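Local coordinates for protein farnesyl pyrophosphate synthetase (Staphylococcus aureus, PDB 5H9D) that probably makes heptaprenyl diphosphate by magnesium-dependent, chain-lengthening condensation of isoprenoid diphosphates, at residues A[191-196]-A[296-301]; A[286-291]-A[309-314]. One frame throughout, in Å; residues are numbered along the deposited sequence.

Overall arrangement
Helix 188-215 meets the C-terminal helical hairpin of an all-helical prenyl synthase fold here, and the two contacts sample different points of that hairpin. Along the chain the segments alternate: 191-196, 286-291, 296-301, 309-314. Contact 1 ties the early turns of helix 188-215 to the loop between helices 276-296 and 302-315, whereas contact 2 joins those two helices to each other. Their centres lie about 13 Å apart and their nearest atoms about 5 Å, without touching. Both sit on the same side of the chain's centre, contact 1 farther out. Helix 188-215 also packs on residues of contact 2, so it touches the hairpin at both its loop and its helices.

Contact 1: residues A[191-196]-A[296-301]; sequences VRKLKM and SELPDG
Of the flat groups here, the carboxylate of E297 lies near the ammonium of K193 across the contact, with OE1 4.2 Å from NZ, too far for a salt bridge; within the helix, the guanidinium of R192 carries M196 SD over the centre of one face, 3.7 Å above its plane. The contact illustrates how the all-helical prenyl synthase fold seats an interhelical loop against a neighbouring helix, 188-215. K193 bends at chi2, chi3 and chi4, each near +60°, and this curl brings its amine beside the chain at E297, with NZ 3.7 Å from the carbonyl O and 4.0 Å from CB. The two side chains cross at about a right angle. A long, weak ion pair to E189 also draws on the same amine, so its charge is probably shared among loosely placed acceptors. Next to this polar pair, L194 and L298, both buried, also cross nearly perpendicularly and pack on L307 of helix 302-315. K304 of that helix bonds to the carbonyls of S296 and L298. Between the leucines the meeting is methyl to methyl, L194 CD2 to L298 CD1 at 4.1 Å.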
ATOM      1  N   VAL A 191      24.338  -5.008   3.160  1.00 74.70           N
ATOM      2  CA  VAL A 191      22.908  -5.053   2.862  1.00 73.52           C
ATOM      3  C   VAL A 191      22.186  -5.688   4.050  1.00 73.93           C
ATOM      4  O   VAL A 191      21.216  -5.133   4.581  1.00 75.76           O
ATOM      5  CB  VAL A 191      22.600  -5.889   1.578  1.00 71.62           C
ATOM      6  CG1 VAL A 191      21.096  -6.000   1.375  1.00 68.29           C
ATOM      7  CG2 VAL A 191      23.228  -5.231   0.361  1.00 70.11           C
ATOM      8  N   ARG A 192      22.661  -6.855   4.467  1.00 72.57           N
ATOM      9  CA  ARG A 192      22.057  -7.535   5.596  1.00 71.37           C
ATOM     10  C   ARG A 192      22.090  -6.574   6.781  1.00 69.56           C
ATOM     11  O   ARG A 192      21.156  -6.513   7.580  1.00 68.25           O
ATOM     12  CB  ARG A 192      22.828  -8.816   5.918  1.00 73.09           C
ATOM     13  CG  ARG A 192      21.930 -10.040   6.067  1.00 76.03           C
ATOM     14  CD  ARG A 192      21.061  -9.960   7.311  1.00 77.90           C
ATOM     15  NE  ARG A 192      21.668 -10.632   8.457  1.00 80.27           N
ATOM     16  CZ  ARG A 192      22.802 -10.272   9.063  1.00 81.10           C
ATOM     17  NH1 ARG A 192      23.502  -9.220   8.647  1.00 80.68           N
ATOM     18  NH2 ARG A 192      23.233 -10.978  10.105  1.00 80.32           N
ATOM     19  N   LYS A 193      23.162  -5.798   6.865  1.00 67.57           N
ATOM     20  CA  LYS A 193      23.310  -4.831   7.940  1.00 66.36           C
ATOM     21  C   LYS A 193      22.228  -3.744   7.844  1.00 64.16           C
ATOM     22  O   LYS A 193      21.561  -3.418   8.820  1.00 60.99           O
ATOM     23  CB  LYS A 193      24.693  -4.184   7.874  1.00 67.76           C
ATOM     24  CG  LYS A 193      25.218  -3.774   9.218  1.00 69.63           C
ATOM     25  CD  LYS A 193      25.504  -5.021  10.022  1.00 73.99           C
ATOM     26  CE  LYS A 193      26.770  -5.765   9.494  1.00 76.01           C
ATOM     27  NZ  LYS A 193      28.039  -4.949   9.639  1.00 74.11           N
ATOM     28  N   LEU A 194      22.056  -3.187   6.654  1.00 63.31           N
ATOM     29  CA  LEU A 194      21.064  -2.142   6.472  1.00 62.04           C
ATOM     30  C   LEU A 194      19.638  -2.688   6.515  1.00 61.34           C
ATOM     31  O   LEU A 194      18.720  -1.999   6.961  1.00 60.97           O
ATOM     32  CB  LEU A 194      21.371  -1.373   5.192  1.00 61.30           C
ATOM     33  CG  LEU A 194      22.654  -0.549   5.407  1.00 59.83           C
ATOM     34  CD1 LEU A 194      23.234  -0.085   4.078  1.00 59.60           C
ATOM     35  CD2 LEU A 194      22.349   0.624   6.304  1.00 58.39           C
ATOM     36  N   LYS A 195      19.442  -3.930   6.085  1.00 60.34           N
ATOM     37  CA  LYS A 195      18.112  -4.504   6.194  1.00 59.85           C
ATOM     38  C   LYS A 195      17.742  -4.491   7.695  1.00 58.19           C
ATOM     39  O   LYS A 195      16.670  -4.020   8.069  1.00 58.28           O
ATOM     40  CB  LYS A 195      18.083  -5.936   5.655  1.00 62.60           C
ATOM     41  CG  LYS A 195      16.676  -6.590   5.677  1.00 64.12           C
ATOM     42  CD  LYS A 195      16.715  -8.055   6.185  1.00 67.06           C
ATOM     43  CE  LYS A 195      17.300  -9.054   5.176  1.00 70.19           C
ATOM     44  NZ  LYS A 195      16.278  -9.644   4.223  1.00 71.64           N
ATOM     45  N   MET A 196      18.638  -4.993   8.546  1.00 56.42           N
ATOM     46  CA  MET A 196      18.404  -5.013   9.997  1.00 56.35           C
ATOM     47  C   MET A 196      18.319  -3.621  10.659  1.00 56.25           C
ATOM     48  O   MET A 196      17.450  -3.407  11.518  1.00 56.40           O
ATOM     49  CB  MET A 196      19.470  -5.863  10.724  1.00 53.83           C
ATOM     50  CG  MET A 196      19.381  -7.342  10.388  1.00 53.99           C
ATOM     51  SD  MET A 196      20.534  -8.326  11.280  0.25 51.52           S
ATOM     52  CE  MET A 196      19.511  -8.775  12.563  1.00 52.69           C
ATOM     53  N   SER A 296      27.235   1.484  13.780  1.00 66.35           N
ATOM     54  CA  SER A 296      28.621   1.673  14.148  1.00 66.93           C
ATOM     55  C   SER A 296      29.489   0.689  13.411  1.00 66.36           C
ATOM     56  O   SER A 296      30.539   1.044  12.910  1.00 67.36           O
ATOM     57  CB  SER A 296      28.752   1.512  15.644  1.00 67.71           C
ATOM     58  OG  SER A 296      27.907   2.460  16.274  1.00 72.19           O
ATOM     59  N   GLU A 297      29.026  -0.543  13.312  1.00 65.60           N
ATOM     60  CA  GLU A 297      29.772  -1.555  12.603  1.00 66.09           C
ATOM     61  C   GLU A 297      29.905  -1.262  11.100  1.00 66.43           C
ATOM     62  O   GLU A 297      30.355  -2.112  10.333  1.00 67.42           O
ATOM     63  CB  GLU A 297      29.115  -2.912  12.852  1.00 67.90           C
ATOM     64  CG  GLU A 297      29.277  -3.382  14.300  1.00 71.54           C
ATOM     65  CD  GLU A 297      28.385  -4.565  14.675  1.00 75.57           C
ATOM     66  OE1 GLU A 297      28.171  -5.476  13.830  1.00 76.07           O
ATOM     67  OE2 GLU A 297      27.911  -4.586  15.841  1.00 77.51           O
ATOM     68  N   LEU A 298      29.519  -0.061  10.674  1.00 66.19           N
ATOM     69  CA  LEU A 298      29.619   0.326   9.262  1.00 66.75           C
ATOM     70  C   LEU A 298      30.796   1.299   9.049  1.00 68.89           C
ATOM     71  O   LEU A 298      31.174   2.032   9.961  1.00 69.15           O
ATOM     72  CB  LEU A 298      28.326   1.013   8.788  1.00 64.71           C
ATOM     73  CG  LEU A 298      27.064   0.226   8.381  1.00 64.28           C
ATOM     74  CD1 LEU A 298      25.869   1.170   8.346  1.00 60.23           C
ATOM     75  CD2 LEU A 298      27.258  -0.442   7.011  1.00 60.67           C
ATOM     76  N   PRO A 299      31.375   1.326   7.834  1.00 69.37           N
ATOM     77  CA  PRO A 299      32.499   2.215   7.508  1.00 69.96           C
ATOM     78  C   PRO A 299      32.293   3.707   7.822  1.00 71.27           C
ATOM     79  O   PRO A 299      31.259   4.302   7.483  1.00 70.44           O
ATOM     80  CB  PRO A 299      32.705   1.974   6.006  1.00 69.61           C
ATOM     81  CG  PRO A 299      31.373   1.496   5.545  1.00 69.93           C
ATOM     82  CD  PRO A 299      30.949   0.574   6.643  1.00 68.80           C
ATOM     83  N   ASP A 300      33.302   4.306   8.452  1.00 72.43           N
ATOM     84  CA  ASP A 300      33.278   5.722   8.823  1.00 72.89           C
ATOM     85  C   ASP A 300      33.286   6.621   7.609  1.00 71.99           C
ATOM     86  O   ASP A 300      33.941   6.332   6.609  1.00 69.64           O
ATOM     87  CB  ASP A 300      34.481   6.047   9.699  1.00 74.89           C
ATOM     88  CG  ASP A 300      34.495   5.235  10.975  1.00 78.48           C
ATOM     89  OD1 ASP A 300      33.793   5.635  11.937  1.00 80.66           O
ATOM     90  OD2 ASP A 300      35.187   4.188  11.011  1.00 79.20           O
ATOM     91  N   GLY A 301      32.562   7.728   7.718  1.00 72.93           N
ATOM     92  CA  GLY A 301      32.459   8.673   6.619  1.00 73.72           C
ATOM     93  C   GLY A 301      31.243   9.545   6.861  1.00 74.57           C
ATOM     94  O   GLY A 301      30.621   9.418   7.918  1.00 75.89           O
TER

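Contact 2: residues A[286-291]-A[309-314]; sequences KYLSKA and SLTKKM
A helix-loop-helix hairpin near the C-terminus brings helix 302-315 back against helix 276-296, with the two running in broadly opposite directions, and L288 and T311 meet across it. Their CA atoms are 7.5 Å apart, the nearest pair between the two segments. Both side chains set out toward the other helix and slide past each other in opposite directions. On L288 it is one branch that does the touching: CD2 lies 3.9 Å from T311 CG2 and 3.5 Å from the carbonyl O of T311, so the methyl covers a piece of backbone as well as a side chain.

T311 shows how a small, two-sided residue can serve a helix interface. With chi1 at -59°, its methyl stands anti to the backbone N and is turned into the interface, while the hydroxyl sits beside that N and is hydrogen-bonded to the carbonyl O of L307, one turn earlier. The polar branch is therefore satisfied within its own helix, and the apolar branch is left to pack. A291, one turn beyond L288, adds a light touch, its CB 4.4 Å from T311 CG2. L310 O, just before T311, accepts from both K313 N, at 3.3 Å, and M314 N, at 3.1 Å.

Helix 188-215 closes over this meeting point, with S204 against L288 and I201 against T311. Elsewhere on helix 276-296, the ring of Y287 meets an aromatic ring of the partner chain, the planes at about 40°. Two successive helices joined by a short loop and packed side by side make an alpha-alpha hairpin, here at the C-terminal end of an all-helical prenyl synthase fold.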
ATOM      1  N   LYS A 286      15.364   0.518  23.432  1.00 55.64           N
ATOM      2  CA  LYS A 286      16.203  -0.638  23.275  1.00 56.62           C
ATOM      3  C   LYS A 286      16.327  -0.919  21.768  1.00 57.78           C
ATOM      4  O   LYS A 286      17.420  -1.250  21.260  1.00 56.16           O
ATOM      5  CB  LYS A 286      15.595  -1.831  24.003  1.00 58.60           C
ATOM      6  CG  LYS A 286      16.405  -3.076  23.823  1.00 61.84           C
ATOM      7  CD  LYS A 286      15.920  -4.182  24.701  1.00 66.39           C
ATOM      8  CE  LYS A 286      16.129  -3.855  26.158  1.00 67.98           C
ATOM      9  NZ  LYS A 286      15.905  -5.088  26.927  1.00 70.50           N
ATOM     10  N   TYR A 287      15.205  -0.766  21.052  1.00 58.13           N
ATOM     11  CA  TYR A 287      15.161  -0.990  19.594  1.00 56.47           C
ATOM     12  C   TYR A 287      16.102  -0.074  18.851  1.00 55.07           C
ATOM     13  O   TYR A 287      16.770  -0.515  17.918  1.00 54.95           O
ATOM     14  CB  TYR A 287      13.732  -0.826  19.040  1.00 55.10           C
ATOM     15  CG  TYR A 287      13.018  -2.149  18.859  1.00 55.58           C
ATOM     16  CD1 TYR A 287      13.601  -3.177  18.095  1.00 54.32           C
ATOM     17  CD2 TYR A 287      11.772  -2.392  19.463  1.00 56.40           C
ATOM     18  CE1 TYR A 287      12.972  -4.418  17.936  1.00 55.17           C
ATOM     19  CE2 TYR A 287      11.113  -3.648  19.307  1.00 55.78           C
ATOM     20  CZ  TYR A 287      11.727  -4.651  18.541  1.00 56.91           C
ATOM     21  OH  TYR A 287      11.110  -5.872  18.359  1.00 57.11           O
ATOM     22  N   LEU A 288      16.150   1.191  19.267  1.00 54.99           N
ATOM     23  CA  LEU A 288      17.035   2.175  18.663  1.00 55.74           C
ATOM     24  C   LEU A 288      18.531   1.851  18.873  1.00 56.47           C
ATOM     25  O   LEU A 288      19.343   2.078  17.990  1.00 55.84           O
ATOM     26  CB  LEU A 288      16.698   3.557  19.216  1.00 58.11           C
ATOM     27  CG  LEU A 288      15.623   4.356  18.454  1.00 60.77           C
ATOM     28  CD1 LEU A 288      15.378   5.686  19.143  1.00 58.09           C
ATOM     29  CD2 LEU A 288      16.076   4.592  17.007  1.00 59.42           C
ATOM     30  N   SER A 289      18.888   1.325  20.049  1.00 56.35           N
ATOM     31  CA  SER A 289      20.266   0.939  20.334  1.00 55.81           C
ATOM     32  C   SER A 289      20.607  -0.232  19.429  1.00 56.55           C
ATOM     33  O   SER A 289      21.670  -0.279  18.834  1.00 57.49           O
ATOM     34  CB  SER A 289      20.420   0.491  21.782  1.00 54.42           C
ATOM     35  OG  SER A 289      20.004   1.503  22.665  1.00 53.13           O
ATOM     36  N   LYS A 290      19.713  -1.196  19.323  1.00 57.05           N
ATOM     37  CA  LYS A 290      20.014  -2.309  18.447  1.00 60.15           C
ATOM     38  C   LYS A 290      20.380  -1.748  17.078  1.00 61.88           C
ATOM     39  O   LYS A 290      21.198  -2.330  16.358  1.00 63.74           O
ATOM     40  CB  LYS A 290      18.819  -3.275  18.319  1.00 60.15           C
ATOM     41  CG  LYS A 290      18.896  -4.489  19.242  1.00 60.78           C
ATOM     42  CD  LYS A 290      17.647  -5.349  19.112  1.00 65.17           C
ATOM     43  CE  LYS A 290      17.796  -6.672  19.826  1.00 66.82           C
ATOM     44  NZ  LYS A 290      19.001  -7.420  19.335  1.00 69.55           N
ATOM     45  N   ALA A 291      19.796  -0.608  16.719  1.00 61.83           N
ATOM     46  CA  ALA A 291      20.085  -0.041  15.408  1.00 62.16           C
ATOM     47  C   ALA A 291      21.395   0.727  15.412  1.00 62.28           C
ATOM     48  O   ALA A 291      22.169   0.623  14.468  1.00 62.37           O
ATOM     49  CB  ALA A 291      18.935   0.855  14.941  1.00 61.75           C
ATOM     50  N   SER A 309      23.070  10.384  12.901  1.00 66.88           N
ATOM     51  CA  SER A 309      22.322  11.589  13.226  1.00 67.60           C
ATOM     52  C   SER A 309      20.808  11.379  13.038  1.00 68.40           C
ATOM     53  O   SER A 309      20.018  11.660  13.932  1.00 69.15           O
ATOM     54  CB  SER A 309      22.794  12.726  12.329  1.00 66.40           C
ATOM     55  OG  SER A 309      22.038  13.892  12.571  1.00 68.07           O
ATOM     56  N   LEU A 310      20.409  10.894  11.867  1.00 69.01           N
ATOM     57  CA  LEU A 310      19.003  10.656  11.588  1.00 70.09           C
ATOM     58  C   LEU A 310      18.418   9.599  12.532  1.00 70.21           C
ATOM     59  O   LEU A 310      17.303   9.737  13.008  1.00 70.20           O
ATOM     60  CB  LEU A 310      18.808  10.225  10.127  1.00 70.28           C
ATOM     61  CG  LEU A 310      17.370   9.845   9.706  1.00 73.25           C
ATOM     62  CD1 LEU A 310      16.443  11.061   9.829  1.00 71.86           C
ATOM     63  CD2 LEU A 310      17.356   9.323   8.268  1.00 72.89           C
ATOM     64  N   THR A 311      19.162   8.540  12.802  1.00 70.47           N
ATOM     65  CA  THR A 311      18.664   7.509  13.705  1.00 71.93           C
ATOM     66  C   THR A 311      18.523   8.034  15.140  1.00 75.18           C
ATOM     67  O   THR A 311      17.834   7.423  15.969  1.00 74.56           O
ATOM     68  CB  THR A 311      19.607   6.303  13.744  1.00 69.83           C
ATOM     69  OG1 THR A 311      19.736   5.780  12.427  1.00 70.57           O
ATOM     70  CG2 THR A 311      19.079   5.218  14.678  1.00 66.76           C
ATOM     71  N   LYS A 312      19.182   9.156  15.438  1.00 77.55           N
ATOM     72  CA  LYS A 312      19.128   9.700  16.783  1.00 79.43           C
ATOM     73  C   LYS A 312      18.037  10.703  17.016  1.00 81.71           C
ATOM     74  O   LYS A 312      17.726  11.020  18.164  1.00 82.31           O
ATOM     75  CB  LYS A 312      20.461  10.286  17.185  1.00 77.78           C
ATOM     76  CG  LYS A 312      21.458   9.229  17.613  1.00 77.25           C
ATOM     77  CD  LYS A 312      22.640   9.916  18.250  1.00 76.31           C
ATOM     78  CE  LYS A 312      23.854   9.049  18.336  1.00 73.74           C
ATOM     79  NZ  LYS A 312      24.918   9.899  18.927  1.00 73.57           N
ATOM     80  N   LYS A 313      17.467  11.217  15.934  1.00 84.57           N
ATOM     81  CA  LYS A 313      16.350  12.137  16.059  1.00 87.77           C
ATOM     82  C   LYS A 313      15.140  11.192  16.113  1.00 90.20           C
ATOM     83  O   LYS A 313      14.321  11.264  17.044  1.00 90.98           O
ATOM     84  CB  LYS A 313      16.268  13.094  14.858  1.00 87.93           C
ATOM     85  CG  LYS A 313      17.474  14.020  14.741  1.00 89.20           C
ATOM     86  CD  LYS A 313      17.192  15.294  13.941  1.00 89.42           C
ATOM     87  CE  LYS A 313      18.373  16.288  14.074  1.00 90.89           C
ATOM     88  NZ  LYS A 313      18.104  17.685  13.569  1.00 89.76           N
ATOM     89  N   MET A 314      15.063  10.279  15.141  1.00 90.93           N
ATOM     90  CA  MET A 314      13.978   9.298  15.072  1.00 92.14           C
ATOM     91  C   MET A 314      13.430   8.939  16.449  1.00 93.68           C
ATOM     92  O   MET A 314      12.216   8.900  16.649  1.00 94.02           O
ATOM     93  CB  MET A 314      14.449   7.999  14.400  1.00 90.58           C
ATOM     94  CG  MET A 314      14.443   8.010  12.888  1.00 89.20           C
ATOM     95  SD  MET A 314      12.834   8.332  12.189  0.56 85.34           S
ATOM     96  CE  MET A 314      13.015  10.075  11.804  1.00 86.06           C
TER